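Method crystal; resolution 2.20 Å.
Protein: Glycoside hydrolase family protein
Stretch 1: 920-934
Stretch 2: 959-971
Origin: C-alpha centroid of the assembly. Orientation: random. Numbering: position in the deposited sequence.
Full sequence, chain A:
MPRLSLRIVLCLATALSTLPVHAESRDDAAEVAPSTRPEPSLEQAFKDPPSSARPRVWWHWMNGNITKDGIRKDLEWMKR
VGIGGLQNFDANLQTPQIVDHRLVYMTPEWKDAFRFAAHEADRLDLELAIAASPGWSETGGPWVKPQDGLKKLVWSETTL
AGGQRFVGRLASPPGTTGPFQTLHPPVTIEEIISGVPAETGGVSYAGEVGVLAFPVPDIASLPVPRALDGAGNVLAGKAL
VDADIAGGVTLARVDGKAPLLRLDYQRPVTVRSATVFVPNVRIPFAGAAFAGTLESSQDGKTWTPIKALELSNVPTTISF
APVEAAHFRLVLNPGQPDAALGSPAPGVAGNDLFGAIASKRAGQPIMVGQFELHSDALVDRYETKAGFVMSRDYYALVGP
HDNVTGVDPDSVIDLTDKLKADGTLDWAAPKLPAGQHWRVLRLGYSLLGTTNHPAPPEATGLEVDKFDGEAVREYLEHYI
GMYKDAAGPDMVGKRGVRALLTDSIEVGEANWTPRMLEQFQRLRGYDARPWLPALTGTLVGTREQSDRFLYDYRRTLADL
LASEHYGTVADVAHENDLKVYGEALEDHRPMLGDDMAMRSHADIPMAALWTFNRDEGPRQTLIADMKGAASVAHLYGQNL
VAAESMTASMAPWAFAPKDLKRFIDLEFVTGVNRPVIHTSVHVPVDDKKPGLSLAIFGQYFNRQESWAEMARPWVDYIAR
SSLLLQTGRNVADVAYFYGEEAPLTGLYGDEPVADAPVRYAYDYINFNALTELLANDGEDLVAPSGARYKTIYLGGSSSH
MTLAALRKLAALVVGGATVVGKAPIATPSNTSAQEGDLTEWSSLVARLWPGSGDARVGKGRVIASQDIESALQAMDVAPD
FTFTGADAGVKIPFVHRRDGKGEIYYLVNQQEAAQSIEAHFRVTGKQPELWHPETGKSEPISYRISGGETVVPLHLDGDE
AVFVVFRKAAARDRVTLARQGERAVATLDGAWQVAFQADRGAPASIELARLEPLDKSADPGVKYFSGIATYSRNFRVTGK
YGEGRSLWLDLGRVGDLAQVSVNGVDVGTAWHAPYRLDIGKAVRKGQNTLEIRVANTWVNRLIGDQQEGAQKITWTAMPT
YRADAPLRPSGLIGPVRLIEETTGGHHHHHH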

# COMPACT_ATOMS: atom_id res chain seq x y z
N HIS A 920 21.54 -0.72 -24.08
CA HIS A 920 20.95 -0.09 -25.26
C HIS A 920 19.88 0.89 -24.82
O HIS A 920 18.90 0.48 -24.19
CB HIS A 920 20.33 -1.12 -26.21
CG HIS A 920 21.32 -2.07 -26.82
ND1 HIS A 920 21.48 -2.20 -28.18
CD2 HIS A 920 22.20 -2.93 -26.25
CE1 HIS A 920 22.43 -3.09 -28.42
NE2 HIS A 920 22.87 -3.56 -27.27
N PHE A 921 20.05 2.16 -25.17
CA PHE A 921 19.09 3.20 -24.81
C PHE A 921 18.51 3.78 -26.09
O PHE A 921 19.24 4.01 -27.07
CB PHE A 921 19.75 4.30 -23.98
CG PHE A 921 20.47 3.79 -22.77
CD1 PHE A 921 21.76 3.32 -22.87
CD2 PHE A 921 19.86 3.80 -21.52
CE1 PHE A 921 22.43 2.86 -21.76
CE2 PHE A 921 20.52 3.33 -20.41
CZ PHE A 921 21.81 2.85 -20.53
N ARG A 922 17.19 3.99 -26.08
CA ARG A 922 16.50 4.59 -27.23
C ARG A 922 16.71 6.11 -27.17
O ARG A 922 15.82 6.89 -26.84
CB ARG A 922 15.03 4.23 -27.22
CG ARG A 922 14.26 4.69 -28.47
CD ARG A 922 12.76 4.35 -28.34
NE ARG A 922 12.15 5.03 -27.20
CZ ARG A 922 11.11 4.56 -26.51
NH1 ARG A 922 10.58 3.38 -26.80
NH2 ARG A 922 10.62 5.27 -25.50
N VAL A 923 17.94 6.52 -27.47
CA VAL A 923 18.29 7.94 -27.47
C VAL A 923 19.48 8.11 -28.39
O VAL A 923 20.25 7.18 -28.64
CB VAL A 923 18.61 8.48 -26.06
CG1 VAL A 923 19.80 7.75 -25.46
CG2 VAL A 923 18.89 9.99 -26.08
N THR A 924 19.65 9.34 -28.86
CA THR A 924 20.57 9.67 -29.92
C THR A 924 21.02 11.11 -29.71
O THR A 924 20.36 11.87 -29.00
CB THR A 924 19.82 9.44 -31.25
OG1 THR A 924 18.65 10.26 -31.28
CG2 THR A 924 19.52 7.99 -31.47
N GLY A 925 22.15 11.49 -30.30
CA GLY A 925 22.58 12.88 -30.22
C GLY A 925 23.16 13.35 -28.89
O GLY A 925 23.49 14.54 -28.76
N LYS A 926 23.31 12.47 -27.90
CA LYS A 926 23.78 12.86 -26.57
C LYS A 926 24.97 12.01 -26.16
O LYS A 926 24.99 10.80 -26.42
CB LYS A 926 22.65 12.73 -25.54
CG LYS A 926 21.43 13.64 -25.79
CD LYS A 926 21.73 15.10 -25.41
CE LYS A 926 20.43 15.93 -25.32
NZ LYS A 926 20.68 17.36 -24.96
N GLN A 927 25.95 12.61 -25.50
CA GLN A 927 27.04 11.79 -24.99
C GLN A 927 26.72 11.38 -23.57
O GLN A 927 26.61 12.25 -22.69
CB GLN A 927 28.39 12.47 -25.08
CG GLN A 927 28.55 13.83 -24.49
CD GLN A 927 30.01 14.20 -24.47
OE1 GLN A 927 30.86 13.34 -24.22
NE2 GLN A 927 30.33 15.45 -24.77
N PRO A 928 26.53 10.09 -23.31
CA PRO A 928 26.10 9.67 -21.98
C PRO A 928 27.20 9.89 -20.96
O PRO A 928 28.38 9.92 -21.30
CB PRO A 928 25.80 8.18 -22.16
CG PRO A 928 26.61 7.77 -23.35
CD PRO A 928 26.71 8.97 -24.24
N GLU A 929 26.78 10.09 -19.71
CA GLU A 929 27.69 10.11 -18.58
C GLU A 929 27.04 9.32 -17.44
O GLU A 929 25.82 9.31 -17.30
CB GLU A 929 27.99 11.53 -18.10
CG GLU A 929 28.90 12.33 -19.01
CD GLU A 929 29.24 13.70 -18.43
OE1 GLU A 929 28.38 14.27 -17.72
OE2 GLU A 929 30.37 14.18 -18.68
N LEU A 930 27.88 8.65 -16.65
CA LEU A 930 27.39 8.05 -15.42
C LEU A 930 27.39 9.08 -14.30
O LEU A 930 28.39 9.76 -14.07
CB LEU A 930 28.25 6.86 -14.99
CG LEU A 930 28.42 5.72 -15.98
CD1 LEU A 930 29.29 4.63 -15.37
CD2 LEU A 930 27.07 5.19 -16.41
N TRP A 931 26.26 9.18 -13.59
CA TRP A 931 26.16 10.01 -12.39
C TRP A 931 26.00 9.10 -11.18
O TRP A 931 25.14 8.23 -11.17
CB TRP A 931 24.98 10.98 -12.47
CG TRP A 931 25.14 12.06 -13.49
CD1 TRP A 931 25.81 11.98 -14.67
CD2 TRP A 931 24.61 13.39 -13.41
NE1 TRP A 931 25.73 13.18 -15.34
CE2 TRP A 931 25.00 14.06 -14.59
CE3 TRP A 931 23.86 14.09 -12.45
CZ2 TRP A 931 24.66 15.39 -14.85
CZ3 TRP A 931 23.51 15.41 -12.71
CH2 TRP A 931 23.91 16.04 -13.90
N HIS A 932 26.84 9.31 -10.17
CA HIS A 932 26.88 8.42 -9.02
C HIS A 932 26.25 9.11 -7.82
O HIS A 932 26.76 10.14 -7.37
CB HIS A 932 28.32 8.03 -8.69
CG HIS A 932 29.02 7.29 -9.78
ND1 HIS A 932 28.83 5.94 -10.01
CD2 HIS A 932 29.93 7.71 -10.69
CE1 HIS A 932 29.60 5.57 -11.02
NE2 HIS A 932 30.28 6.62 -11.45
N PRO A 933 25.14 8.59 -7.28
CA PRO A 933 24.54 9.27 -6.11
C PRO A 933 25.36 9.14 -4.83
O PRO A 933 25.14 9.93 -3.91
CB PRO A 933 23.16 8.59 -5.98
CG PRO A 933 23.29 7.28 -6.71
CD PRO A 933 24.26 7.56 -7.85
N GLU A 934 26.28 8.16 -4.75
CA GLU A 934 27.15 8.07 -3.58
C GLU A 934 27.95 9.35 -3.40
O GLU A 934 28.18 9.79 -2.27
CB GLU A 934 28.12 6.89 -3.69
CG GLU A 934 27.53 5.50 -3.49
CD GLU A 934 26.88 4.95 -4.75
OE1 GLU A 934 26.66 5.74 -5.68
OE2 GLU A 934 26.58 3.74 -4.79
N ASP A 959 24.10 -5.20 -6.83
CA ASP A 959 23.19 -4.20 -6.26
C ASP A 959 23.58 -2.77 -6.61
O ASP A 959 23.10 -1.82 -5.98
CB ASP A 959 23.08 -4.33 -4.73
CG ASP A 959 22.49 -5.65 -4.29
OD1 ASP A 959 21.67 -6.23 -5.02
OD2 ASP A 959 22.85 -6.11 -3.17
N GLU A 960 24.45 -2.56 -7.60
CA GLU A 960 24.75 -1.19 -7.97
C GLU A 960 23.54 -0.53 -8.62
O GLU A 960 22.81 -1.15 -9.41
CB GLU A 960 25.94 -1.10 -8.93
CG GLU A 960 26.32 0.36 -9.21
CD GLU A 960 27.57 0.50 -10.06
OE1 GLU A 960 28.22 -0.53 -10.31
OE2 GLU A 960 27.88 1.63 -10.47
N ALA A 961 23.34 0.73 -8.27
CA ALA A 961 22.38 1.61 -8.90
C ALA A 961 23.14 2.77 -9.50
O ALA A 961 24.06 3.30 -8.87
CB ALA A 961 21.35 2.12 -7.87
N VAL A 962 22.77 3.20 -10.70
CA VAL A 962 23.52 4.25 -11.36
C VAL A 962 22.62 4.99 -12.33
O VAL A 962 21.65 4.44 -12.85
CB VAL A 962 24.77 3.69 -12.07
CG1 VAL A 962 24.38 2.97 -13.36
CG2 VAL A 962 25.80 4.79 -12.32
N PHE A 963 22.94 6.25 -12.56
CA PHE A 963 22.23 7.05 -13.53
C PHE A 963 23.08 7.15 -14.79
O PHE A 963 24.27 7.47 -14.72
CB PHE A 963 21.92 8.43 -12.94
CG PHE A 963 20.92 8.38 -11.80
CD1 PHE A 963 21.34 8.14 -10.50
CD2 PHE A 963 19.57 8.57 -12.05
CE1 PHE A 963 20.42 8.09 -9.45
CE2 PHE A 963 18.63 8.53 -11.02
CZ PHE A 963 19.05 8.30 -9.72
N VAL A 964 22.48 6.83 -15.93
CA VAL A 964 23.09 7.04 -17.23
C VAL A 964 22.39 8.27 -17.81
O VAL A 964 21.19 8.24 -18.11
CB VAL A 964 22.99 5.81 -18.14
CG1 VAL A 964 23.85 6.00 -19.41
CG2 VAL A 964 23.47 4.58 -17.39
N VAL A 965 23.12 9.37 -17.90
CA VAL A 965 22.56 10.68 -18.16
C VAL A 965 22.93 11.09 -19.59
O VAL A 965 24.11 11.05 -19.96
CB VAL A 965 23.08 11.70 -17.13
CG1 VAL A 965 22.61 13.09 -17.48
CG2 VAL A 965 22.61 11.28 -15.75
N PHE A 966 21.92 11.50 -20.36
CA PHE A 966 22.08 11.90 -21.76
C PHE A 966 21.66 13.35 -21.91
O PHE A 966 20.54 13.64 -22.35
CB PHE A 966 21.27 11.04 -22.66
CG PHE A 966 21.67 9.60 -22.67
CD1 PHE A 966 21.20 8.73 -21.71
CD2 PHE A 966 22.49 9.12 -23.67
CE1 PHE A 966 21.55 7.40 -21.75
CE2 PHE A 966 22.85 7.80 -23.71
CZ PHE A 966 22.38 6.94 -22.75
N ARG A 967 22.55 14.27 -21.57
CA ARG A 967 22.18 15.68 -21.63
C ARG A 967 23.17 16.50 -22.44
O ARG A 967 22.78 17.45 -23.13
CB ARG A 967 22.05 16.28 -20.23
CG ARG A 967 20.86 15.74 -19.46
CD ARG A 967 20.99 16.07 -17.98
NE ARG A 967 20.13 17.18 -17.58
CZ ARG A 967 20.58 18.40 -17.35
NH1 ARG A 967 21.88 18.66 -17.47
NH2 ARG A 967 19.74 19.34 -16.99
N LYS A 968 24.46 16.16 -22.34
CA LYS A 968 25.47 16.83 -23.15
C LYS A 968 25.30 16.46 -24.62
O LYS A 968 25.19 15.28 -24.96
CB LYS A 968 26.86 16.46 -22.66
CG LYS A 968 27.17 16.90 -21.22
CD LYS A 968 28.65 16.59 -20.88
CE LYS A 968 29.04 17.20 -19.53
NZ LYS A 968 30.47 16.91 -19.18
N ALA A 969 25.27 17.46 -25.49
CA ALA A 969 25.23 17.20 -26.93
C ALA A 969 26.45 16.39 -27.36
O ALA A 969 27.58 16.70 -26.97
CB ALA A 969 25.16 18.50 -27.73
N ALA A 970 26.22 15.36 -28.15
CA ALA A 970 27.29 14.49 -28.62
C ALA A 970 28.11 15.20 -29.70
O ALA A 970 27.57 15.56 -30.74
CB ALA A 970 26.71 13.18 -29.14
N ALA A 971 29.40 15.43 -29.43
CA ALA A 971 30.28 15.93 -30.48
C ALA A 971 30.56 14.87 -31.53
O ALA A 971 30.53 15.14 -32.73
CB ALA A 971 31.60 16.43 -29.88
O HOH W 1 25.09 13.89 -20.87
O HOH W 2 26.69 4.71 -8.64
O HOH W 3 24.84 2.56 -6.36

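Read from its N-terminal end, stretch 1 first supplies walls for one aromatic ring and then a strand edge. Phe921 directs its CA-to-CB bond toward stretch 2 and meets Phe966 obliquely, CD1 lying 3.7 Å from Phe966 CZ, with the ring planes at 56°. Val923 then lays its CG1 over one face of the Phe966 ring, 3.5 Å from Phe966 CD2; the opposite face is taken further along by Pro928, whose CB sits 3.4 Å from Phe966 CE2. The ring is thus clamped between two aliphatic groups, and no residue of the contact gives up more surface.

Gly925, at a positive phi that favours glycine, accepts a hydrogen bond at O from Ala970 N (2.9 Å). Lys926 curls its side chain so that NZ donates to Arg967 O at 2.8 Å, and Gln927 N donates to Lys968 O, also at 2.8 Å. Pro928 falls at a position whose N faces away from stretch 2, so its missing amide hydrogen costs this ladder nothing; its CA instead makes a CA-H...O contact with Val965 O at 3.2 Å, as the CA of Leu930 does with Phe963 O. Between these rungs, water 1 donates to both Gln927 O and Val965 O and accepts from Arg967 N, bridging the strands where direct pairing lapses.

Regular antiparallel pairing resumes at Glu929: its N donates to Val965 O and its O accepts from Val965 N, both at 2.8 Å. Its side chain rises from the sheet, and the extended Lys968 reaches over to it in a salt bridge, Glu929 OE2 to Lys968 NZ, 2.8 Å. Leu930 turns to the other face, packing CD2 against Val964 CG2 at 3.8 Å. Trp931 returns to the face of Glu929, where Val965 CG2 sits over its five-membered ring, 3.4 Å from CD1. Its backbone pairs with Phe963, tightly from Trp931 N to Phe963 O (2.9 Å), more loosely from Phe963 N to Trp931 O (3.3 Å). Beyond it, water 2 links His932 ND1, Glu934 OE1 and Ala961 O.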